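PDB 1Z9F: single-strand binding protein from Thermotoga maritima, which probably binds single-stranded DNA, working as a homotetramer. Local coordinates for residues N17-I22 with G91-R96; R27-R32 with P39-T44; F43-D48 with V87-E92; G71-F76 with V111-V116. One frame throughout, in Å; residues are numbered along the deposited sequence.

Contact 1 of 4, residues N17-I22 with G91-R96; sequences NKIILI and GEMRMR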
loop_
_atom_site.group_PDB
_atom_site.type_symbol
_atom_site.label_atom_id
_atom_site.label_comp_id
_atom_site.label_asym_id
_atom_site.label_seq_id
_atom_site.Cartn_x
_atom_site.Cartn_y
_atom_site.Cartn_z
ATOM N N ASN A 17 3.413 -9.130 -0.696
ATOM C CA ASN A 17 2.835 -7.858 -0.299
ATOM C C ASN A 17 3.954 -7.011 0.252
ATOM O O ASN A 17 4.449 -7.293 1.297
ATOM C CB ASN A 17 1.749 -8.107 0.745
ATOM C CG ASN A 17 1.163 -6.846 1.311
ATOM O OD1 ASN A 17 1.809 -5.803 1.363
ATOM N ND2 ASN A 17 -0.086 -6.946 1.785
ATOM N N LYS A 18 4.366 -5.986 -0.485
ATOM C CA LYS A 18 5.474 -5.184 -0.071
ATOM C C LYS A 18 5.191 -3.744 -0.336
ATOM O O LYS A 18 4.838 -3.371 -1.470
ATOM C CB LYS A 18 6.667 -5.616 -0.896
ATOM C CG LYS A 18 7.984 -5.082 -0.475
ATOM C CD LYS A 18 8.120 -5.211 0.905
ATOM C CE LYS A 18 9.495 -5.191 1.400
ATOM N NZ LYS A 18 9.412 -5.529 2.882
ATOM N N ILE A 19 5.359 -2.913 0.689
ATOM C CA ILE A 19 5.234 -1.478 0.470
ATOM C C ILE A 19 6.480 -0.744 1.005
ATOM O O ILE A 19 6.975 -1.052 2.051
ATOM C CB ILE A 19 3.876 -0.889 0.999
ATOM C CG1 ILE A 19 3.710 0.550 0.484
ATOM C CG2 ILE A 19 3.780 -0.926 2.513
ATOM C CD1 ILE A 19 2.370 1.083 0.631
ATOM N N ILE A 20 6.982 0.202 0.215
ATOM C CA ILE A 20 8.110 1.037 0.568
ATOM C C ILE A 20 7.696 2.474 0.334
ATOM O O ILE A 20 7.332 2.847 -0.781
ATOM C CB ILE A 20 9.331 0.737 -0.281
ATOM C CG1 ILE A 20 9.669 -0.745 -0.168
ATOM C CG2 ILE A 20 10.481 1.652 0.110
ATOM C CD1 ILE A 20 10.693 -1.217 -1.145
ATOM N N LEU A 21 7.764 3.260 1.402
ATOM C CA LEU A 21 7.304 4.650 1.409
ATOM C C LEU A 21 8.433 5.463 1.974
ATOM O O LEU A 21 9.168 4.964 2.816
ATOM C CB LEU A 21 6.076 4.810 2.314
ATOM C CG LEU A 21 4.890 3.908 1.957
ATOM C CD1 LEU A 21 3.891 3.870 3.040
ATOM C CD2 LEU A 21 4.263 4.334 0.644
ATOM N N ILE A 22 8.616 6.674 1.457
ATOM C CA ILE A 22 9.470 7.683 2.082
ATOM C C ILE A 22 8.626 8.949 2.275
ATOM O O ILE A 22 8.151 9.534 1.298
ATOM C CB ILE A 22 10.706 8.015 1.254
ATOM C CG1 ILE A 22 11.645 6.817 1.199
ATOM C CG2 ILE A 22 11.446 9.184 1.864
ATOM C CD1 ILE A 22 12.828 7.012 0.292
ATOM N N GLY A 91 7.345 -2.252 4.652
ATOM C CA GLY A 91 6.545 -3.242 5.309
ATOM C C GLY A 91 5.458 -3.801 4.445
ATOM O O GLY A 91 5.645 -3.979 3.246
ATOM N N GLU A 92 4.318 -4.103 5.078
ATOM C CA GLU A 92 3.203 -4.680 4.361
ATOM C C GLU A 92 2.015 -3.795 4.403
ATOM O O GLU A 92 1.793 -3.076 5.362
ATOM C CB GLU A 92 2.872 -6.041 4.908
ATOM C CG GLU A 92 3.809 -7.081 4.436
ATOM C CD GLU A 92 3.486 -8.429 5.020
ATOM O OE1 GLU A 92 2.535 -8.470 5.837
ATOM O OE2 GLU A 92 4.189 -9.432 4.688
ATOM N N MET A 93 1.259 -3.805 3.323
ATOM C CA MET A 93 0.056 -2.995 3.270
ATOM C C MET A 93 -1.067 -3.894 3.753
ATOM O O MET A 93 -1.448 -4.849 3.080
ATOM C CB MET A 93 -0.167 -2.452 1.861
ATOM C CG MET A 93 -1.296 -1.402 1.744
ATOM S SD MET A 93 -1.086 0.051 2.801
ATOM C CE MET A 93 -2.318 -0.190 3.993
ATOM N N ARG A 94 -1.531 -3.622 4.971
ATOM C CA ARG A 94 -2.708 -4.307 5.524
ATOM C C ARG A 94 -4.011 -3.585 5.205
ATOM O O ARG A 94 -4.147 -2.379 5.397
ATOM C CB ARG A 94 -2.598 -4.514 7.038
ATOM C CG ARG A 94 -1.503 -5.482 7.500
ATOM C CD ARG A 94 -1.249 -6.641 6.531
ATOM N NE ARG A 94 -0.471 -7.723 7.166
ATOM C CZ ARG A 94 0.171 -8.699 6.507
ATOM N NH1 ARG A 94 0.171 -8.751 5.168
ATOM N NH2 ARG A 94 0.837 -9.630 7.191
ATOM N N MET A 95 -4.967 -4.373 4.738
ATOM C CA MET A 95 -6.290 -3.911 4.354
ATOM C C MET A 95 -7.294 -4.464 5.359
ATOM O O MET A 95 -8.073 -5.366 5.051
ATOM C CB MET A 95 -6.595 -4.423 2.946
ATOM C CG MET A 95 -5.721 -3.803 1.887
ATOM S SD MET A 95 -6.297 -2.120 1.559
ATOM C CE MET A 95 -5.001 -1.224 2.370
ATOM N N ARG A 96 -7.241 -3.930 6.571
ATOM C CA ARG A 96 -7.868 -4.599 7.698
ATOM C C ARG A 96 -9.331 -4.191 7.796
ATOM O O ARG A 96 -9.665 -3.008 7.876
ATOM C CB ARG A 96 -7.095 -4.365 9.008
ATOM C CG ARG A 96 -7.820 -3.553 10.056
ATOM C CD ARG A 96 -7.223 -3.713 11.450
ATOM N NE ARG A 96 -7.375 -2.469 12.197
ATOM C CZ ARG A 96 -8.532 -1.978 12.623
ATOM N NH1 ARG A 96 -9.684 -2.631 12.438
ATOM N NH2 ARG A 96 -8.540 -0.826 13.283
#

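Contact 2 of 4, residues R27-R32 with P39-T44; sequences RDPEER and PVTTFT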
loop_
_atom_site.group_PDB
_atom_site.type_symbol
_atom_site.label_atom_id
_atom_site.label_comp_id
_atom_site.label_asym_id
_atom_site.label_seq_id
_atom_site.Cartn_x
_atom_site.Cartn_y
_atom_site.Cartn_z
ATOM N N ARG A 27 2.685 13.801 12.534
ATOM C CA ARG A 27 2.640 13.988 13.981
ATOM C C ARG A 27 3.427 12.905 14.717
ATOM O O ARG A 27 3.802 11.873 14.142
ATOM C CB ARG A 27 1.201 14.103 14.521
ATOM C CG ARG A 27 0.127 13.280 13.810
ATOM C CD ARG A 27 -1.268 13.813 14.170
ATOM N NE ARG A 27 -2.237 13.633 13.088
ATOM C CZ ARG A 27 -3.454 14.183 13.058
ATOM N NH1 ARG A 27 -3.891 14.973 14.045
ATOM N NH2 ARG A 27 -4.246 13.946 12.017
ATOM N N ASP A 28 3.662 13.180 15.999
ATOM C CA ASP A 28 4.501 12.357 16.856
ATOM C C ASP A 28 3.909 10.966 17.039
ATOM O O ASP A 28 2.688 10.792 16.995
ATOM C CB ASP A 28 4.698 13.036 18.220
ATOM C CG ASP A 28 5.397 14.384 18.105
ATOM O OD1 ASP A 28 6.286 14.518 17.232
ATOM O OD2 ASP A 28 5.057 15.306 18.874
ATOM N N PRO A 29 4.780 9.961 17.204
ATOM C CA PRO A 29 4.312 8.594 17.352
ATOM C C PRO A 29 3.550 8.347 18.657
ATOM O O PRO A 29 3.806 9.005 19.671
ATOM C CB PRO A 29 5.599 7.775 17.299
ATOM C CG PRO A 29 6.675 8.708 17.653
ATOM C CD PRO A 29 6.250 10.055 17.226
ATOM N N GLU A 30 2.603 7.416 18.609
ATOM C CA GLU A 30 1.835 7.023 19.781
ATOM C C GLU A 30 2.316 5.659 20.251
ATOM O O GLU A 30 2.145 4.672 19.532
ATOM C CB GLU A 30 0.344 6.953 19.448
ATOM C CG GLU A 30 -0.298 8.310 19.237
ATOM C CD GLU A 30 -1.789 8.215 18.976
ATOM O OE1 GLU A 30 -2.204 7.397 18.122
ATOM O OE2 GLU A 30 -2.550 8.956 19.633
ATOM N N GLU A 31 2.937 5.615 21.433
ATOM C CA GLU A 31 3.284 4.347 22.087
ATOM C C GLU A 31 2.066 3.831 22.826
ATOM O O GLU A 31 1.349 4.576 23.493
ATOM C CB GLU A 31 4.453 4.493 23.066
ATOM C CG GLU A 31 4.917 3.193 23.775
ATOM C CD GLU A 31 5.741 2.248 22.890
ATOM O OE1 GLU A 31 5.255 1.838 21.818
ATOM O OE2 GLU A 31 6.873 1.892 23.286
ATOM N N ARG A 32 1.899 2.524 22.746
ATOM C CA ARG A 32 0.607 1.898 22.840
ATOM C C ARG A 32 0.960 0.418 23.037
ATOM O O ARG A 32 1.082 -0.345 22.094
ATOM C CB ARG A 32 -0.180 2.282 21.550
ATOM C CG ARG A 32 -1.062 1.259 20.836
ATOM C CD ARG A 32 -2.493 1.257 21.338
ATOM N NE ARG A 32 -3.178 0.043 20.886
ATOM C CZ ARG A 32 -4.306 -0.451 21.391
ATOM N NH1 ARG A 32 -4.923 0.149 22.392
ATOM N NH2 ARG A 32 -4.810 -1.573 20.894
ATOM N N PRO A 39 5.216 -3.815 22.812
ATOM C CA PRO A 39 5.174 -2.406 22.437
ATOM C C PRO A 39 4.680 -2.167 21.010
ATOM O O PRO A 39 5.158 -2.794 20.064
ATOM C CB PRO A 39 6.633 -1.948 22.615
ATOM C CG PRO A 39 7.348 -3.112 23.289
ATOM C CD PRO A 39 6.600 -4.309 22.830
ATOM N N VAL A 40 3.712 -1.267 20.871
ATOM C CA VAL A 40 3.178 -0.880 19.571
ATOM C C VAL A 40 3.223 0.627 19.475
ATOM O O VAL A 40 2.749 1.332 20.355
ATOM C CB VAL A 40 1.721 -1.343 19.379
ATOM C CG1 VAL A 40 1.354 -1.362 17.930
ATOM C CG2 VAL A 40 1.526 -2.711 19.983
ATOM N N THR A 41 3.811 1.107 18.397
ATOM C CA THR A 41 3.917 2.516 18.129
ATOM C C THR A 41 3.338 2.740 16.729
ATOM O O THR A 41 3.612 1.995 15.802
ATOM C CB THR A 41 5.376 2.984 18.239
ATOM O OG1 THR A 41 5.884 2.644 19.541
ATOM C CG2 THR A 41 5.486 4.476 18.034
ATOM N N THR A 42 2.466 3.730 16.625
ATOM C CA THR A 42 1.861 4.077 15.387
ATOM C C THR A 42 2.230 5.513 15.089
ATOM O O THR A 42 2.541 6.292 15.996
ATOM C CB THR A 42 0.329 3.906 15.406
ATOM O OG1 THR A 42 -0.268 4.817 16.346
ATOM C CG2 THR A 42 -0.037 2.470 15.754
ATOM N N PHE A 43 2.243 5.819 13.796
ATOM C CA PHE A 43 2.418 7.169 13.300
ATOM C C PHE A 43 2.007 7.184 11.838
ATOM O O PHE A 43 1.958 6.155 11.189
ATOM C CB PHE A 43 3.859 7.663 13.473
ATOM C CG PHE A 43 4.894 6.786 12.852
ATOM C CD1 PHE A 43 5.379 5.679 13.528
ATOM C CD2 PHE A 43 5.429 7.095 11.611
ATOM C CE1 PHE A 43 6.370 4.869 12.969
ATOM C CE2 PHE A 43 6.422 6.289 11.029
ATOM C CZ PHE A 43 6.891 5.173 11.715
ATOM N N THR A 44 1.659 8.361 11.351
ATOM C CA THR A 44 1.191 8.524 10.004
ATOM C C THR A 44 2.200 9.420 9.338
ATOM O O THR A 44 2.677 10.394 9.936
ATOM C CB THR A 44 -0.241 9.133 9.917
ATOM O OG1 THR A 44 -0.171 10.562 9.821
ATOM C CG2 THR A 44 -1.115 8.718 11.137
#

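Contact 3 of 4, residues F43-D48 with V87-E92; sequences FTIAVD and VLVEGE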
loop_
_atom_site.group_PDB
_atom_site.type_symbol
_atom_site.label_atom_id
_atom_site.label_comp_id
_atom_site.label_asym_id
_atom_site.label_seq_id
_atom_site.Cartn_x
_atom_site.Cartn_y
_atom_site.Cartn_z
ATOM N N PHE A 43 2.243 5.819 13.796
ATOM C CA PHE A 43 2.418 7.169 13.300
ATOM C C PHE A 43 2.007 7.184 11.838
ATOM O O PHE A 43 1.958 6.155 11.189
ATOM C CB PHE A 43 3.859 7.663 13.473
ATOM C CG PHE A 43 4.894 6.786 12.852
ATOM C CD1 PHE A 43 5.379 5.679 13.528
ATOM C CD2 PHE A 43 5.429 7.095 11.611
ATOM C CE1 PHE A 43 6.370 4.869 12.969
ATOM C CE2 PHE A 43 6.422 6.289 11.029
ATOM C CZ PHE A 43 6.891 5.173 11.715
ATOM N N THR A 44 1.659 8.361 11.351
ATOM C CA THR A 44 1.191 8.524 10.004
ATOM C C THR A 44 2.200 9.420 9.338
ATOM O O THR A 44 2.677 10.394 9.936
ATOM C CB THR A 44 -0.241 9.133 9.917
ATOM O OG1 THR A 44 -0.171 10.562 9.821
ATOM C CG2 THR A 44 -1.115 8.718 11.137
ATOM N N ILE A 45 2.550 9.053 8.107
ATOM C CA ILE A 45 3.502 9.814 7.323
ATOM C C ILE A 45 2.793 10.505 6.161
ATOM O O ILE A 45 1.741 10.048 5.691
ATOM C CB ILE A 45 4.682 8.939 6.834
ATOM C CG1 ILE A 45 4.181 7.693 6.091
ATOM C CG2 ILE A 45 5.566 8.551 8.033
ATOM C CD1 ILE A 45 5.282 6.897 5.439
ATOM N N ALA A 46 3.356 11.629 5.730
ATOM C CA ALA A 46 2.855 12.339 4.571
ATOM C C ALA A 46 3.779 11.969 3.444
ATOM O O ALA A 46 4.971 12.261 3.519
ATOM C CB ALA A 46 2.874 13.837 4.799
ATOM N N VAL A 47 3.235 11.306 2.423
ATOM C CA VAL A 47 3.996 10.903 1.240
ATOM C C VAL A 47 3.425 11.634 0.040
ATOM O O VAL A 47 2.508 11.140 -0.634
ATOM C CB VAL A 47 3.897 9.372 0.995
ATOM C CG1 VAL A 47 4.639 8.960 -0.305
ATOM C CG2 VAL A 47 4.414 8.580 2.219
ATOM N N ASP A 48 3.933 12.827 -0.234
ATOM C CA ASP A 48 3.325 13.588 -1.315
ATOM C C ASP A 48 3.824 13.129 -2.687
ATOM O O ASP A 48 4.930 12.616 -2.830
ATOM C CB ASP A 48 3.341 15.139 -1.102
ATOM C CG ASP A 48 4.731 15.716 -0.847
ATOM O OD1 ASP A 48 5.737 15.018 -1.127
ATOM O OD2 ASP A 48 4.797 16.883 -0.371
ATOM N N VAL A 87 11.228 9.731 7.028
ATOM C CA VAL A 87 11.577 8.321 7.209
ATOM C C VAL A 87 11.294 7.448 5.975
ATOM O O VAL A 87 10.415 7.741 5.159
ATOM C CB VAL A 87 10.894 7.717 8.456
ATOM C CG1 VAL A 87 11.422 8.393 9.719
ATOM C CG2 VAL A 87 9.369 7.827 8.388
ATOM N N LEU A 88 12.092 6.395 5.839
ATOM C CA LEU A 88 11.790 5.314 4.937
ATOM C C LEU A 88 10.992 4.331 5.742
ATOM O O LEU A 88 11.336 4.044 6.884
ATOM C CB LEU A 88 13.062 4.637 4.428
ATOM C CG LEU A 88 12.748 3.522 3.421
ATOM C CD1 LEU A 88 13.686 3.625 2.273
ATOM C CD2 LEU A 88 12.741 2.097 4.013
ATOM N N VAL A 89 9.915 3.825 5.168
ATOM C CA VAL A 89 9.176 2.748 5.778
ATOM C C VAL A 89 9.053 1.588 4.808
ATOM O O VAL A 89 8.592 1.742 3.693
ATOM C CB VAL A 89 7.785 3.218 6.259
ATOM C CG1 VAL A 89 6.898 2.035 6.612
ATOM C CG2 VAL A 89 7.940 4.157 7.471
ATOM N N GLU A 90 9.462 0.421 5.269
ATOM C CA GLU A 90 9.278 -0.795 4.538
ATOM C C GLU A 90 8.349 -1.714 5.314
ATOM O O GLU A 90 8.528 -1.945 6.499
ATOM C CB GLU A 90 10.611 -1.484 4.354
ATOM C CG GLU A 90 10.513 -2.541 3.340
ATOM C CD GLU A 90 11.674 -3.372 3.311
ATOM O OE1 GLU A 90 12.767 -2.829 3.517
ATOM O OE2 GLU A 90 11.526 -4.578 3.063
ATOM N N GLY A 91 7.345 -2.252 4.652
ATOM C CA GLY A 91 6.545 -3.242 5.309
ATOM C C GLY A 91 5.458 -3.801 4.445
ATOM O O GLY A 91 5.645 -3.979 3.246
ATOM N N GLU A 92 4.318 -4.103 5.078
ATOM C CA GLU A 92 3.203 -4.680 4.361
ATOM C C GLU A 92 2.015 -3.795 4.403
ATOM O O GLU A 92 1.793 -3.076 5.362
ATOM C CB GLU A 92 2.872 -6.041 4.908
ATOM C CG GLU A 92 3.809 -7.081 4.436
ATOM C CD GLU A 92 3.486 -8.429 5.020
ATOM O OE1 GLU A 92 2.535 -8.470 5.837
ATOM O OE2 GLU A 92 4.189 -9.432 4.688
#

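Contact 4 of 4, residues G71-F76 with V111-V116; sequences GRLAEF and VVANVV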
loop_
_atom_site.group_PDB
_atom_site.type_symbol
_atom_site.label_atom_id
_atom_site.label_comp_id
_atom_site.label_asym_id
_atom_site.label_seq_id
_atom_site.Cartn_x
_atom_site.Cartn_y
_atom_site.Cartn_z
ATOM N N GLY A 71 7.343 -4.422 18.818
ATOM C CA GLY A 71 8.596 -4.836 19.459
ATOM C C GLY A 71 9.645 -3.738 19.458
ATOM O O GLY A 71 9.320 -2.566 19.644
ATOM N N ARG A 72 10.901 -4.116 19.225
ATOM C CA ARG A 72 12.028 -3.170 19.273
ATOM C C ARG A 72 11.881 -2.002 18.299
ATOM O O ARG A 72 12.383 -0.905 18.549
ATOM C CB ARG A 72 13.347 -3.891 18.989
ATOM N N LEU A 73 11.203 -2.250 17.185
ATOM C CA LEU A 73 10.943 -1.219 16.189
ATOM C C LEU A 73 9.933 -0.191 16.696
ATOM O O LEU A 73 10.118 1.010 16.492
ATOM C CB LEU A 73 10.431 -1.863 14.910
ATOM C CG LEU A 73 10.534 -1.018 13.649
ATOM C CD1 LEU A 73 11.979 -0.656 13.367
ATOM C CD2 LEU A 73 9.927 -1.792 12.514
ATOM N N ALA A 74 8.863 -0.675 17.338
ATOM C CA ALA A 74 7.954 0.184 18.123
ATOM C C ALA A 74 8.751 0.978 19.133
ATOM O O ALA A 74 8.596 2.188 19.226
ATOM C CB ALA A 74 6.887 -0.637 18.832
ATOM N N GLU A 75 9.620 0.286 19.870
ATOM C CA GLU A 75 10.478 0.929 20.862
ATOM C C GLU A 75 11.371 1.974 20.202
ATOM O O GLU A 75 11.441 3.115 20.665
ATOM C CB GLU A 75 11.349 -0.093 21.606
ATOM C CG GLU A 75 10.579 -1.101 22.439
ATOM C CD GLU A 75 11.488 -2.100 23.124
ATOM O OE1 GLU A 75 12.314 -1.668 23.961
ATOM O OE2 GLU A 75 11.371 -3.312 22.833
ATOM N N PHE A 76 12.056 1.580 19.129
ATOM C CA PHE A 76 12.880 2.518 18.366
ATOM C C PHE A 76 12.042 3.697 17.879
ATOM O O PHE A 76 12.477 4.845 17.951
ATOM C CB PHE A 76 13.561 1.832 17.173
ATOM C CG PHE A 76 13.939 2.787 16.064
ATOM C CD1 PHE A 76 13.069 3.024 15.009
ATOM C CD2 PHE A 76 15.147 3.468 16.096
ATOM C CE1 PHE A 76 13.395 3.925 14.011
ATOM C CE2 PHE A 76 15.490 4.361 15.088
ATOM C CZ PHE A 76 14.613 4.590 14.047
ATOM N N VAL A 111 0.176 0.289 7.310
ATOM C CA VAL A 111 1.442 -0.341 6.975
ATOM C C VAL A 111 2.044 -0.958 8.227
ATOM O O VAL A 111 2.426 -0.241 9.167
ATOM C CB VAL A 111 2.436 0.686 6.379
ATOM C CG1 VAL A 111 3.686 0.025 5.941
ATOM C CG2 VAL A 111 1.815 1.435 5.190
ATOM N N VAL A 112 2.119 -2.288 8.261
ATOM C CA VAL A 112 2.887 -2.966 9.298
ATOM C C VAL A 112 4.329 -2.929 8.801
ATOM O O VAL A 112 4.706 -3.632 7.844
ATOM C CB VAL A 112 2.389 -4.408 9.547
ATOM C CG1 VAL A 112 3.211 -5.074 10.619
ATOM C CG2 VAL A 112 0.868 -4.404 9.944
ATOM N N ALA A 113 5.123 -2.069 9.437
ATOM C CA ALA A 113 6.470 -1.824 9.027
ATOM C C ALA A 113 7.367 -2.907 9.556
ATOM O O ALA A 113 7.257 -3.336 10.724
ATOM C CB ALA A 113 6.940 -0.462 9.482
ATOM N N ASN A 114 8.269 -3.373 8.695
ATOM C CA ASN A 114 9.355 -4.205 9.172
ATOM C C ASN A 114 10.627 -3.385 9.307
ATOM O O ASN A 114 11.522 -3.797 9.973
ATOM C CB ASN A 114 9.525 -5.464 8.308
ATOM C CG ASN A 114 9.783 -5.175 6.849
ATOM O OD1 ASN A 114 8.841 -5.000 6.050
ATOM N ND2 ASN A 114 11.066 -5.207 6.451
ATOM N N VAL A 115 10.693 -2.213 8.680
ATOM C CA VAL A 115 11.884 -1.358 8.708
ATOM C C VAL A 115 11.452 0.106 8.783
ATOM O O VAL A 115 10.531 0.507 8.094
ATOM C CB VAL A 115 12.741 -1.588 7.432
ATOM C CG1 VAL A 115 13.786 -0.482 7.229
ATOM C CG2 VAL A 115 13.424 -2.924 7.490
ATOM N N VAL A 116 12.093 0.884 9.648
ATOM C CA VAL A 116 11.978 2.346 9.622
ATOM C C VAL A 116 13.354 2.982 9.817
ATOM O O VAL A 116 13.959 2.851 10.889
ATOM C CB VAL A 116 11.039 2.907 10.707
ATOM C CG1 VAL A 116 10.938 4.435 10.577
ATOM C CG2 VAL A 116 9.661 2.271 10.626
#

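Contact 1 of 4, residues N17-I22 with G91-R96
The carboxamide of Asn17 engages the backbone of Met93 with both of its polar atoms. Asn17 ND2 gives a nearly straight hydrogen bond to Met93 O (2.8 Å), with the acceptor in the plane of the amide. In return Asn17 OD1 takes the N-H of Met93 at 2.9 Å, the donor tilted 23° from the carbonyl plane. CG stands anti to the backbone N (chi1 175°), on the side of strand 86-96, and the two bonds to one residue fix the rotation of the amide. An alanine here removes the carboxamide and would probably leave the N-H and the carbonyl of Met93 without these mates. Further along, the backbones take over: Ile19 N donates to Gly91 O at 2.8 Å and Gly91 N to Ile19 O at 2.9 Å, forming a hydrogen-bonded antiparallel pair. Gly91 O also receives a CA-H...O contact from Lys18 CA, 3.5 Å away, while the amine of Lys18 finds its salt-bridge partner in Glu90. Around these bonds lies packing. Glu92 CG sits 3.2 Å from Asn17 O, Ile19 CG2 rests 3.7 Å from Gly91 O, and Ile19 CD1 reaches Met93 SD at 4.2 Å. Strand 17-22 also joins an antiparallel ladder with a strand of the second subunit, whose Phe65 packs on Asn17. The segment axes diverge strongly, at 109°. Such pairing of the first strand with the fourth closes the five-stranded barrel of an OB fold, here the SSB domain.

Contact 2 of 4, residues R27-R32 with P39-T44
Pro29 meets Phe43 with its CB, which approaches the aromatic ring obliquely and lies 4.2 Å from Phe43 CB. CG of Phe43 stands between the backbone N and the carbonyl carbon (chi1 56°), and the ring packs with Leu25, Ile67 and Leu81. Pro29 CB also touches Thr41 CG2 closely, at 3.4 Å. The other flat group is the carboxylate of Glu31. The side chain bends at chi2 (76°), which sets CD, and OE1 comes beside Thr41 OG1 at a separation too short to be trusted in detail; Ala74 O is a second acceptor for the same hydroxyl. Glu31 OE2 is 3.9 Å from Pro39 CB, the two side chains running side by side. An alanine in place of Glu31 takes this carboxylate away and would probably leave the Thr41 hydroxyl with Ala74 O as its mate and open a gap beside the Pro39 ring. These residues belong to the beta hairpin of strands 16-33 and 39-48, the first two strands of the OB fold. Glu31 and Thr41 are a non-hydrogen-bonded antiparallel pair on the face next to helix 71-80. Their neighbours Glu30 and Thr42 form the hydrogen-bonded pair, with Glu30 N to Thr42 O at 2.8 Å and Thr42 N to Glu30 O at 3.1 Å. Thr41 CA adds a CA-H...O contact to Glu30 O at 3.1 Å. On the face carrying Glu30 and Thr42, the side chains of Arg32 and Val40 lie alongside each other, Arg32 CG 4.1 Å from Val40 CB.

Contact 3 of 4, residues F43-D48 with V87-E92
In the hydrophobic core of the OB barrel, Phe43 and Ile45 of strand 39-48 meet Val87 and Val89 of strand 86-96. The two strands are not neighbours in the sheet. Their segment axes stay 9.5 Å apart at closest approach and run at 106° to each other, and the distance between them is bridged entirely by apolar side chains. All four side chains set out toward the opposing strand, and all four residues are buried. CG2 is the contacting branch of both valines. The ring of Phe43 presents CE2 to the pair, 4.2 Å from Val87 CG2 and 4.4 Å from Val89 CG2; both methyls approach the ring obliquely. Ile45 reaches the same two methyls with its two branches. Its CG1 stands between the backbone N and the carbonyl carbon (chi1 53°), and the chain that continues from it brings Ile45 CD1 to 4.3 Å from Val89 CG2. The surrounding core is supplied by other parts of the chain: Val111 and Ala113 pack on Val89, while Leu25, Val116 and the loop residue Leu81 pack on Val87. Within strand 39-48 the aromatic ring and the isoleucine also support each other, since Ile45 CG2 lies at the edge of the Phe43 ring, in its plane. That same methyl makes the closest approach across the contact, 3.9 Å from Val87 CG2.

Contact 4 of 4, residues G71-F76 with V111-V116
Leu73 drives its CD2 methyl against the backbone of strand 108-118 where that chain turns a corner. Leu73 CD2 lies 3.6 Å from Ala113 O and equally 3.6 Å from Asn114 O, with Val115 N at 3.9 Å. The other methyl, Leu73 CD1, comes to 4.0 Å from Val116 N. A leucine tip thus packs largely on peptide groups, and its side-chain neighbours, Ala113 CB and Val116 CG2, are more distant. One turn along the helix, Phe76 meets Val116. Its CE1 is 3.3 Å from Val116 O, which approaches the ring obliquely, and 4.2 Å from Val116 CB, the two side chains crossing at a slant. Leu73 O sits at the edge of the Phe76 ring, in its plane. Both side chains come from the start of helix 71-80, where Glu75 N bonds to Gly71 O. This end of the helix is tied to strand 39-48 by Gly71, whose backbone bonds to Pro39. On the strand side, Asn114 and Val115 both face Glu90 as a classic beta bulge, and the corner there presents the carbonyls of Ala113 and Asn114 to Leu73. A helix between the third and fourth strands, packed against the barrel, is a hallmark of the OB fold.

How the contacts relate
From the N terminus, contact 1 closes the longest loop of the four, joining 17-22 to 91-96. Contact 2 is nested inside that loop and closes the hairpin of strands 16-33 and 39-48, its centre about 17 Å from that of contact 1. Contact 3 begins on the stretch where contact 2 ends, sharing Phe43 and Thr44, and ends on the stretch of contact 1, sharing Gly91 and Glu92. Contact 4 follows contact 2 in series but crosses contacts 1 and 3, bringing helix 71-80 to strand 108-118. Together they tie the barrel's seam, its first hairpin, its core and its helix into one domain.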